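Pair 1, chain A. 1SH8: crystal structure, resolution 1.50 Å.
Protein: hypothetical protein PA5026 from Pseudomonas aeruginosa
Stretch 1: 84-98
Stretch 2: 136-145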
# COMPACT_ATOMS: atom_id res chain seq x y z
N GLU A 84 11.09 -1.19 1.12
CA GLU A 84 10.25 -2.39 1.12
C GLU A 84 9.38 -2.39 2.36
O GLU A 84 9.71 -1.76 3.37
CB GLU A 84 11.07 -3.67 1.02
CG GLU A 84 12.40 -3.68 1.73
CD GLU A 84 13.24 -4.89 1.34
OE1 GLU A 84 13.64 -5.01 0.16
OE2 GLU A 84 13.50 -5.74 2.22
N MET A 85 8.25 -3.07 2.27
CA MET A 85 7.31 -3.09 3.38
C MET A 85 6.40 -4.31 3.31
O MET A 85 5.96 -4.71 2.24
CB MET A 85 6.48 -1.81 3.35
CG MET A 85 5.46 -1.66 4.47
SD MET A 85 4.68 -0.00 4.50
CE MET A 85 6.00 1.01 4.38
N THR A 86 6.15 -4.88 4.48
CA THR A 86 5.27 -6.02 4.63
C THR A 86 4.12 -5.55 5.50
O THR A 86 4.33 -4.90 6.52
CB THR A 86 5.99 -7.19 5.34
OG1 THR A 86 7.03 -7.68 4.49
CG2 THR A 86 5.00 -8.32 5.65
N LEU A 87 2.89 -5.87 5.08
CA LEU A 87 1.69 -5.49 5.83
C LEU A 87 0.90 -6.77 6.09
O LEU A 87 0.50 -7.46 5.16
CB LEU A 87 0.83 -4.51 5.02
CG LEU A 87 -0.47 -4.02 5.68
CD1 LEU A 87 -0.15 -3.30 6.99
CD2 LEU A 87 -1.21 -3.09 4.73
N ARG A 88 0.70 -7.10 7.37
CA ARG A 88 -0.03 -8.31 7.74
C ARG A 88 -1.41 -7.94 8.26
O ARG A 88 -1.55 -7.14 9.18
CB ARG A 88 0.76 -9.08 8.82
CG ARG A 88 2.23 -9.33 8.46
CD ARG A 88 2.96 -10.06 9.59
NE ARG A 88 4.40 -9.85 9.54
CZ ARG A 88 5.24 -10.50 8.73
NH1 ARG A 88 4.79 -11.42 7.88
NH2 ARG A 88 6.54 -10.21 8.75
N PHE A 89 -2.44 -8.54 7.67
CA PHE A 89 -3.82 -8.25 8.05
C PHE A 89 -4.28 -9.24 9.12
O PHE A 89 -4.25 -10.45 8.91
CB PHE A 89 -4.70 -8.33 6.80
CG PHE A 89 -4.24 -7.42 5.69
CD1 PHE A 89 -4.52 -6.06 5.73
CD2 PHE A 89 -3.50 -7.93 4.62
CE1 PHE A 89 -4.06 -5.20 4.71
CE2 PHE A 89 -3.03 -7.08 3.60
CZ PHE A 89 -3.32 -5.71 3.65
N ARG A 90 -4.69 -8.70 10.27
CA ARG A 90 -5.12 -9.52 11.40
C ARG A 90 -6.63 -9.69 11.53
O ARG A 90 -7.10 -10.79 11.84
CB ARG A 90 -4.56 -8.94 12.70
CG ARG A 90 -3.05 -8.74 12.69
CD ARG A 90 -2.30 -9.98 12.22
NE ARG A 90 -0.90 -9.90 12.60
CZ ARG A 90 0.05 -10.74 12.19
NH1 ARG A 90 -0.25 -11.74 11.36
NH2 ARG A 90 1.29 -10.60 12.63
N ARG A 91 -7.37 -8.61 11.33
CA ARG A 91 -8.83 -8.67 11.43
C ARG A 91 -9.48 -7.50 10.71
O ARG A 91 -8.86 -6.46 10.51
CB ARG A 91 -9.26 -8.70 12.90
CG ARG A 91 -8.59 -7.67 13.78
CD ARG A 91 -8.64 -8.09 15.24
NE ARG A 91 -9.97 -7.97 15.80
CZ ARG A 91 -10.39 -8.63 16.88
NH1 ARG A 91 -9.56 -9.45 17.52
NH2 ARG A 91 -11.62 -8.45 17.34
N PRO A 92 -10.75 -7.66 10.29
CA PRO A 92 -11.44 -6.57 9.60
C PRO A 92 -11.30 -5.26 10.37
O PRO A 92 -11.56 -5.22 11.57
CB PRO A 92 -12.89 -7.07 9.54
CG PRO A 92 -12.72 -8.56 9.43
CD PRO A 92 -11.63 -8.83 10.45
N ALA A 93 -10.89 -4.21 9.69
CA ALA A 93 -10.70 -2.91 10.33
C ALA A 93 -11.96 -2.07 10.21
O ALA A 93 -12.28 -1.55 9.14
CB ALA A 93 -9.52 -2.18 9.68
N LYS A 94 -12.68 -1.94 11.33
CA LYS A 94 -13.92 -1.17 11.35
C LYS A 94 -13.73 0.14 12.10
O LYS A 94 -13.03 0.20 13.11
CB LYS A 94 -15.04 -1.99 12.00
CG LYS A 94 -15.37 -3.26 11.22
CD LYS A 94 -16.50 -4.04 11.86
CE LYS A 94 -16.77 -5.33 11.11
NZ LYS A 94 -17.18 -5.09 9.70
N GLY A 95 -14.36 1.20 11.59
CA GLY A 95 -14.25 2.50 12.23
C GLY A 95 -12.93 3.16 11.90
O GLY A 95 -12.26 2.79 10.93
N ASP A 96 -12.56 4.16 12.70
CA ASP A 96 -11.30 4.87 12.49
C ASP A 96 -10.14 4.02 12.99
O ASP A 96 -10.23 3.37 14.04
CB ASP A 96 -11.32 6.21 13.23
CG ASP A 96 -12.33 7.18 12.66
OD1 ASP A 96 -12.93 6.88 11.62
OD2 ASP A 96 -12.52 8.26 13.27
N ILE A 97 -9.04 4.05 12.24
CA ILE A 97 -7.86 3.27 12.58
C ILE A 97 -6.68 4.21 12.82
O ILE A 97 -6.54 5.22 12.14
CB ILE A 97 -7.52 2.29 11.42
CG1 ILE A 97 -8.76 1.45 11.08
CG2 ILE A 97 -6.37 1.39 11.80
CD1 ILE A 97 -9.29 0.60 12.23
N ARG A 98 -5.84 3.87 13.80
CA ARG A 98 -4.69 4.71 14.12
C ARG A 98 -3.39 3.94 14.16
O ARG A 98 -3.36 2.70 14.21
CB ARG A 98 -4.87 5.39 15.50
CG ARG A 98 -6.07 6.30 15.63
CD ARG A 98 -5.97 7.12 16.92
NE ARG A 98 -6.00 6.28 18.12
CZ ARG A 98 -5.81 6.73 19.36
NH1 ARG A 98 -5.58 8.02 19.57
NH2 ARG A 98 -5.86 5.90 20.40
N VAL A 136 -5.72 -4.81 17.49
CA VAL A 136 -4.73 -4.73 16.43
C VAL A 136 -5.33 -5.31 15.15
O VAL A 136 -5.57 -6.51 15.05
CB VAL A 136 -3.45 -5.50 16.82
CG1 VAL A 136 -2.46 -5.50 15.67
CG2 VAL A 136 -2.84 -4.87 18.05
N VAL A 137 -5.59 -4.44 14.17
CA VAL A 137 -6.20 -4.89 12.93
C VAL A 137 -5.19 -5.27 11.85
O VAL A 137 -5.50 -6.04 10.94
CB VAL A 137 -7.16 -3.82 12.37
CG1 VAL A 137 -8.25 -3.52 13.40
CG2 VAL A 137 -6.39 -2.55 12.00
N ALA A 138 -3.98 -4.73 11.95
CA ALA A 138 -2.92 -5.01 10.99
C ALA A 138 -1.58 -4.64 11.62
O ALA A 138 -1.52 -3.82 12.53
CB ALA A 138 -3.14 -4.20 9.72
N GLU A 139 -0.51 -5.26 11.13
CA GLU A 139 0.83 -5.00 11.63
C GLU A 139 1.77 -4.89 10.44
O GLU A 139 1.71 -5.71 9.51
CB GLU A 139 1.26 -6.12 12.57
CG GLU A 139 0.40 -6.19 13.83
CD GLU A 139 0.83 -7.27 14.79
OE1 GLU A 139 0.58 -8.47 14.51
OE2 GLU A 139 1.43 -6.93 15.84
N SER A 140 2.64 -3.89 10.46
CA SER A 140 3.58 -3.68 9.36
C SER A 140 5.05 -3.65 9.78
O SER A 140 5.37 -3.40 10.94
CB SER A 140 3.25 -2.36 8.65
OG SER A 140 3.46 -1.25 9.52
N ALA A 141 5.92 -3.89 8.81
CA ALA A 141 7.36 -3.85 9.01
C ALA A 141 7.86 -3.18 7.73
O ALA A 141 7.57 -3.66 6.63
CB ALA A 141 7.93 -5.26 9.14
N ALA A 142 8.59 -2.08 7.86
CA ALA A 142 9.07 -1.37 6.68
C ALA A 142 10.49 -0.83 6.79
O ALA A 142 10.96 -0.50 7.88
CB ALA A 142 8.13 -0.22 6.39
N LEU A 143 11.16 -0.75 5.64
CA LEU A 143 12.52 -0.24 5.56
C LEU A 143 12.50 1.05 4.75
O LEU A 143 12.02 1.07 3.62
CB LEU A 143 13.44 -1.25 4.87
CG LEU A 143 14.91 -0.85 4.71
CD1 LEU A 143 15.58 -0.69 6.08
CD2 LEU A 143 15.64 -1.90 3.89
N TYR A 144 13.02 2.11 5.35
CA TYR A 144 13.09 3.42 4.72
C TYR A 144 14.53 3.83 4.58
O TYR A 144 15.41 3.32 5.27
CB TYR A 144 12.39 4.48 5.58
CG TYR A 144 10.92 4.25 5.77
CD1 TYR A 144 9.98 4.77 4.86
CD2 TYR A 144 10.45 3.48 6.84
CE1 TYR A 144 8.61 4.52 5.02
CE2 TYR A 144 9.09 3.23 7.00
CZ TYR A 144 8.18 3.75 6.09
OH TYR A 144 6.84 3.49 6.24
N GLN A 145 14.77 4.79 3.71
CA GLN A 145 16.10 5.31 3.51
C GLN A 145 15.99 6.83 3.60
O GLN A 145 15.08 7.42 3.02
CB GLN A 145 16.61 4.91 2.13
CG GLN A 145 18.07 4.54 2.09
CD GLN A 145 18.50 4.09 0.71
OE1 GLN A 145 18.53 4.89 -0.23
NE2 GLN A 145 18.81 2.81 0.57
O HOH W 1 4.25 -7.22 10.51

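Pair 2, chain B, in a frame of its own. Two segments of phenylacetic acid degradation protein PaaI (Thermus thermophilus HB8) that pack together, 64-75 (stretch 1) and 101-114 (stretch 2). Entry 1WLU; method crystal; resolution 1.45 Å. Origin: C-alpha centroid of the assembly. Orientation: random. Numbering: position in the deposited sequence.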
# COMPACT_ATOMS: atom_id res chain seq x y z
N LEU B 64 -3.58 -8.05 -7.71
CA LEU B 64 -4.28 -8.19 -6.45
C LEU B 64 -4.20 -6.83 -5.75
O LEU B 64 -5.22 -6.17 -5.56
CB LEU B 64 -3.63 -9.26 -5.56
CG LEU B 64 -3.85 -10.73 -5.93
CD1 LEU B 64 -3.06 -11.61 -4.98
CD2 LEU B 64 -5.34 -11.06 -5.87
N SER B 65 -2.99 -6.42 -5.39
CA SER B 65 -2.78 -5.15 -4.70
C SER B 65 -1.61 -4.37 -5.28
O SER B 65 -0.53 -4.92 -5.49
CB SER B 65 -2.51 -5.40 -3.22
OG SER B 65 -2.36 -4.18 -2.52
N CYS B 66 -1.82 -3.08 -5.52
CA CYS B 66 -0.79 -2.21 -6.07
C CYS B 66 -0.69 -0.91 -5.30
O CYS B 66 -1.71 -0.35 -4.89
CB CYS B 66 -1.08 -1.91 -7.54
SG CYS B 66 -1.24 -3.39 -8.55
N ARG B 67 0.53 -0.43 -5.12
CA ARG B 67 0.79 0.82 -4.42
C ARG B 67 1.51 1.75 -5.37
O ARG B 67 2.41 1.34 -6.10
CB ARG B 67 1.65 0.58 -3.18
CG ARG B 67 2.05 1.86 -2.43
CD ARG B 67 2.99 1.49 -1.28
NE ARG B 67 3.53 2.65 -0.58
CZ ARG B 67 3.15 3.07 0.62
NH1 ARG B 67 2.19 2.42 1.29
NH2 ARG B 67 3.74 4.11 1.18
N MET B 68 1.09 3.01 -5.37
CA MET B 68 1.71 4.02 -6.22
C MET B 68 2.12 5.20 -5.35
O MET B 68 1.28 5.82 -4.70
CB MET B 68 0.71 4.48 -7.29
CG MET B 68 1.27 5.47 -8.28
SD MET B 68 2.43 4.72 -9.44
CE MET B 68 2.48 5.99 -10.71
N ASP B 69 3.42 5.48 -5.32
CA ASP B 69 3.96 6.59 -4.54
C ASP B 69 4.43 7.65 -5.53
O ASP B 69 5.28 7.39 -6.38
CB ASP B 69 5.12 6.12 -3.66
CG ASP B 69 4.67 5.20 -2.55
OD1 ASP B 69 3.74 5.59 -1.80
OD2 ASP B 69 5.23 4.09 -2.41
N TYR B 70 3.86 8.85 -5.42
CA TYR B 70 4.17 9.96 -6.32
C TYR B 70 5.21 10.91 -5.74
O TYR B 70 5.04 11.38 -4.61
CB TYR B 70 2.89 10.73 -6.63
CG TYR B 70 1.83 9.92 -7.33
CD1 TYR B 70 1.77 9.87 -8.72
CD2 TYR B 70 0.88 9.20 -6.61
CE1 TYR B 70 0.79 9.12 -9.38
CE2 TYR B 70 -0.10 8.45 -7.25
CZ TYR B 70 -0.14 8.42 -8.63
OH TYR B 70 -1.11 7.70 -9.28
N PHE B 71 6.25 11.21 -6.51
CA PHE B 71 7.31 12.09 -6.02
C PHE B 71 7.42 13.44 -6.72
O PHE B 71 7.70 14.45 -6.08
CB PHE B 71 8.68 11.40 -6.11
CG PHE B 71 8.72 10.03 -5.51
CD1 PHE B 71 8.19 9.79 -4.24
CD2 PHE B 71 9.30 8.98 -6.20
CE1 PHE B 71 8.24 8.52 -3.68
CE2 PHE B 71 9.35 7.70 -5.65
CZ PHE B 71 8.82 7.47 -4.39
N ARG B 72 7.23 13.44 -8.04
CA ARG B 72 7.36 14.67 -8.81
C ARG B 72 6.27 14.79 -9.87
O ARG B 72 5.92 13.80 -10.51
CB ARG B 72 8.72 14.70 -9.51
CG ARG B 72 9.90 14.37 -8.60
CD ARG B 72 11.14 13.98 -9.41
NE ARG B 72 11.69 15.10 -10.17
CZ ARG B 72 12.39 16.10 -9.64
NH1 ARG B 72 12.63 16.12 -8.34
NH2 ARG B 72 12.84 17.08 -10.42
N PRO B 73 5.71 15.99 -10.06
CA PRO B 73 4.66 16.18 -11.06
C PRO B 73 5.28 16.29 -12.46
O PRO B 73 6.46 16.63 -12.60
CB PRO B 73 4.01 17.49 -10.62
CG PRO B 73 5.17 18.26 -10.09
CD PRO B 73 5.91 17.22 -9.26
N LEU B 74 4.48 15.99 -13.48
CA LEU B 74 4.95 16.08 -14.86
C LEU B 74 3.98 16.92 -15.68
O LEU B 74 2.77 16.88 -15.46
CB LEU B 74 5.07 14.69 -15.49
CG LEU B 74 6.19 13.79 -14.99
CD1 LEU B 74 6.15 12.48 -15.76
CD2 LEU B 74 7.54 14.47 -15.17
N GLY B 75 4.51 17.68 -16.62
CA GLY B 75 3.67 18.51 -17.46
C GLY B 75 3.53 17.95 -18.86
O GLY B 75 4.18 16.96 -19.21
N VAL B 101 10.17 6.83 -14.45
CA VAL B 101 11.25 7.78 -14.67
C VAL B 101 11.03 8.73 -15.84
O VAL B 101 10.49 8.35 -16.88
CB VAL B 101 12.57 7.01 -14.92
CG1 VAL B 101 13.73 7.98 -15.09
CG2 VAL B 101 12.83 6.04 -13.77
N SER B 102 11.46 9.98 -15.66
CA SER B 102 11.36 10.98 -16.72
C SER B 102 12.61 11.84 -16.66
O SER B 102 12.92 12.42 -15.62
CB SER B 102 10.12 11.86 -16.54
OG SER B 102 10.03 12.82 -17.58
N GLU B 103 13.34 11.89 -17.77
CA GLU B 103 14.57 12.66 -17.86
C GLU B 103 15.53 12.34 -16.72
O GLU B 103 16.11 13.24 -16.11
CB GLU B 103 14.25 14.16 -17.87
CG GLU B 103 13.37 14.60 -19.04
CD GLU B 103 13.96 14.23 -20.39
OE1 GLU B 103 15.12 14.62 -20.66
OE2 GLU B 103 13.27 13.56 -21.18
N GLY B 104 15.69 11.05 -16.44
CA GLY B 104 16.61 10.62 -15.40
C GLY B 104 16.17 10.80 -13.95
O GLY B 104 16.94 10.52 -13.04
N LYS B 105 14.95 11.28 -13.74
CA LYS B 105 14.44 11.49 -12.39
C LYS B 105 13.35 10.48 -12.04
O LYS B 105 12.53 10.14 -12.88
CB LYS B 105 13.88 12.90 -12.25
CG LYS B 105 14.88 14.01 -12.56
CD LYS B 105 16.03 14.02 -11.56
CE LYS B 105 17.00 15.15 -11.86
NZ LYS B 105 16.33 16.48 -11.79
N LEU B 106 13.35 10.01 -10.80
CA LEU B 106 12.33 9.06 -10.35
C LEU B 106 11.08 9.86 -9.99
O LEU B 106 11.02 10.53 -8.96
CB LEU B 106 12.82 8.27 -9.13
CG LEU B 106 11.89 7.16 -8.64
CD1 LEU B 106 11.78 6.06 -9.70
CD2 LEU B 106 12.44 6.57 -7.35
N VAL B 107 10.09 9.77 -10.87
CA VAL B 107 8.82 10.48 -10.72
C VAL B 107 7.84 9.78 -9.78
O VAL B 107 7.06 10.43 -9.09
CB VAL B 107 8.15 10.65 -12.11
CG1 VAL B 107 6.77 11.27 -11.97
CG2 VAL B 107 9.03 11.51 -13.00
N ALA B 108 7.89 8.45 -9.75
CA ALA B 108 7.00 7.67 -8.90
C ALA B 108 7.52 6.25 -8.75
O ALA B 108 8.36 5.80 -9.53
CB ALA B 108 5.59 7.65 -9.50
N LEU B 109 7.02 5.56 -7.73
CA LEU B 109 7.40 4.18 -7.46
C LEU B 109 6.12 3.37 -7.31
O LEU B 109 5.25 3.70 -6.52
CB LEU B 109 8.21 4.09 -6.17
CG LEU B 109 8.59 2.67 -5.74
CD1 LEU B 109 9.58 2.08 -6.74
CD2 LEU B 109 9.20 2.69 -4.35
N PHE B 110 6.04 2.29 -8.08
CA PHE B 110 4.88 1.40 -8.07
C PHE B 110 5.33 0.04 -7.55
O PHE B 110 6.39 -0.46 -7.92
CB PHE B 110 4.34 1.32 -9.52
CG PHE B 110 3.26 0.30 -9.74
CD1 PHE B 110 3.55 -1.07 -9.73
CD2 PHE B 110 1.96 0.70 -10.06
CE1 PHE B 110 2.57 -2.01 -10.05
CE2 PHE B 110 0.98 -0.24 -10.38
CZ PHE B 110 1.28 -1.59 -10.38
N THR B 111 4.53 -0.53 -6.66
CA THR B 111 4.82 -1.83 -6.08
C THR B 111 3.54 -2.64 -6.24
O THR B 111 2.49 -2.23 -5.77
CB THR B 111 5.16 -1.71 -4.58
OG1 THR B 111 6.15 -0.70 -4.39
CG2 THR B 111 5.68 -3.04 -4.04
N GLY B 112 3.62 -3.78 -6.92
CA GLY B 112 2.41 -4.56 -7.12
C GLY B 112 2.56 -6.06 -7.01
O GLY B 112 3.62 -6.61 -7.31
N THR B 113 1.49 -6.72 -6.58
CA THR B 113 1.48 -8.16 -6.44
C THR B 113 0.34 -8.74 -7.26
O THR B 113 -0.77 -8.21 -7.26
CB THR B 113 1.30 -8.56 -4.96
OG1 THR B 113 2.46 -8.17 -4.23
CG2 THR B 113 1.10 -10.07 -4.83
N VAL B 114 0.64 -9.82 -7.98
CA VAL B 114 -0.36 -10.48 -8.81
C VAL B 114 -0.68 -11.86 -8.27
O VAL B 114 0.06 -12.44 -7.47
CB VAL B 114 0.13 -10.71 -10.27
CG1 VAL B 114 0.35 -9.39 -10.97
CG2 VAL B 114 1.41 -11.55 -10.27
O HOH W 2 5.19 1.91 -4.23

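The sharpest difference lies just past the end of the first strand. In pair 1, Arg A90 reaches across to Glu A139 and forms a salt bridge, NE to OE1 at 2.8 Å, with NH2 also donating to OE1 at 2.9 Å. In pair 2 the matching residues are Phe B71 and Leu B109, and the link is apolar: CE2 of Phe B71 lies 3.8 Å from CB of Leu B109 and 3.7 Å from CD2 of Leu B106. One backbone geometry thus supports either a charged pair, whose long flexible chains bring opposite charges together, or an aromatic ring in apolar contact with two leucines.

The frame beneath is nearly identical, 14 central residues superposing with an RMSD of 0.3 Å. Two antiparallel strands run side by side, and hydrogen-bonded pairs alternate with non-hydrogen-bonded ones. Thr A86 N donates to Ala A141 O at 2.9 Å, as Arg B67 N does to Thr B111 O at 2.7 Å. At the strand end, Val A137 O accepts from Arg A90 N (2.9 Å) and Arg A91 N (3.2 Å); Val B107 O likewise accepts from Phe B71 N (2.8 Å) and Arg B72 N (3.2 Å).

On the face carrying Leu A87 and Met B68, bulk is distributed differently. Both pairs keep a small alanine opposite an aromatic residue, Ala A138 with Phe A89 and Ala B108 with Tyr B70. Farther along, Met A85 extends its CE to 3.2 Å from CB of Ala A142, and the compact Ser A140 faces Leu A87. Pair 2 places the large Phe B110 at the serine position and the short Cys B66 at the methionine position; SG of Cys B66 approaches CZ of Phe B110 at 3.6 Å. Gly B112, matching Ala A142, suits this crowding: an ideal CB there would clash with Phe B110 CE1, at 2.8 Å.

The other face also differs in its polar chemistry. The CA atoms of Arg A88 and Asp B69 coincide, yet the residues carry opposite charges. Water 1 joins NE of Arg A88 (2.8 Å) to O of Glu A139 (3.1 Å) through weak hydrogen bonds. In pair 2, Arg B67 NE forms a salt bridge with Asp B69 OD2 at 2.9 Å along its own strand, and water 2 lies 2.8 Å from Asp B69 OD2, 2.9 Å from Leu B109 O and 2.8 Å from Thr B111 OG1. A carboxylate suits this place because it accepts from the guanidinium of Arg B67 and leaves an acceptor within reach of the water.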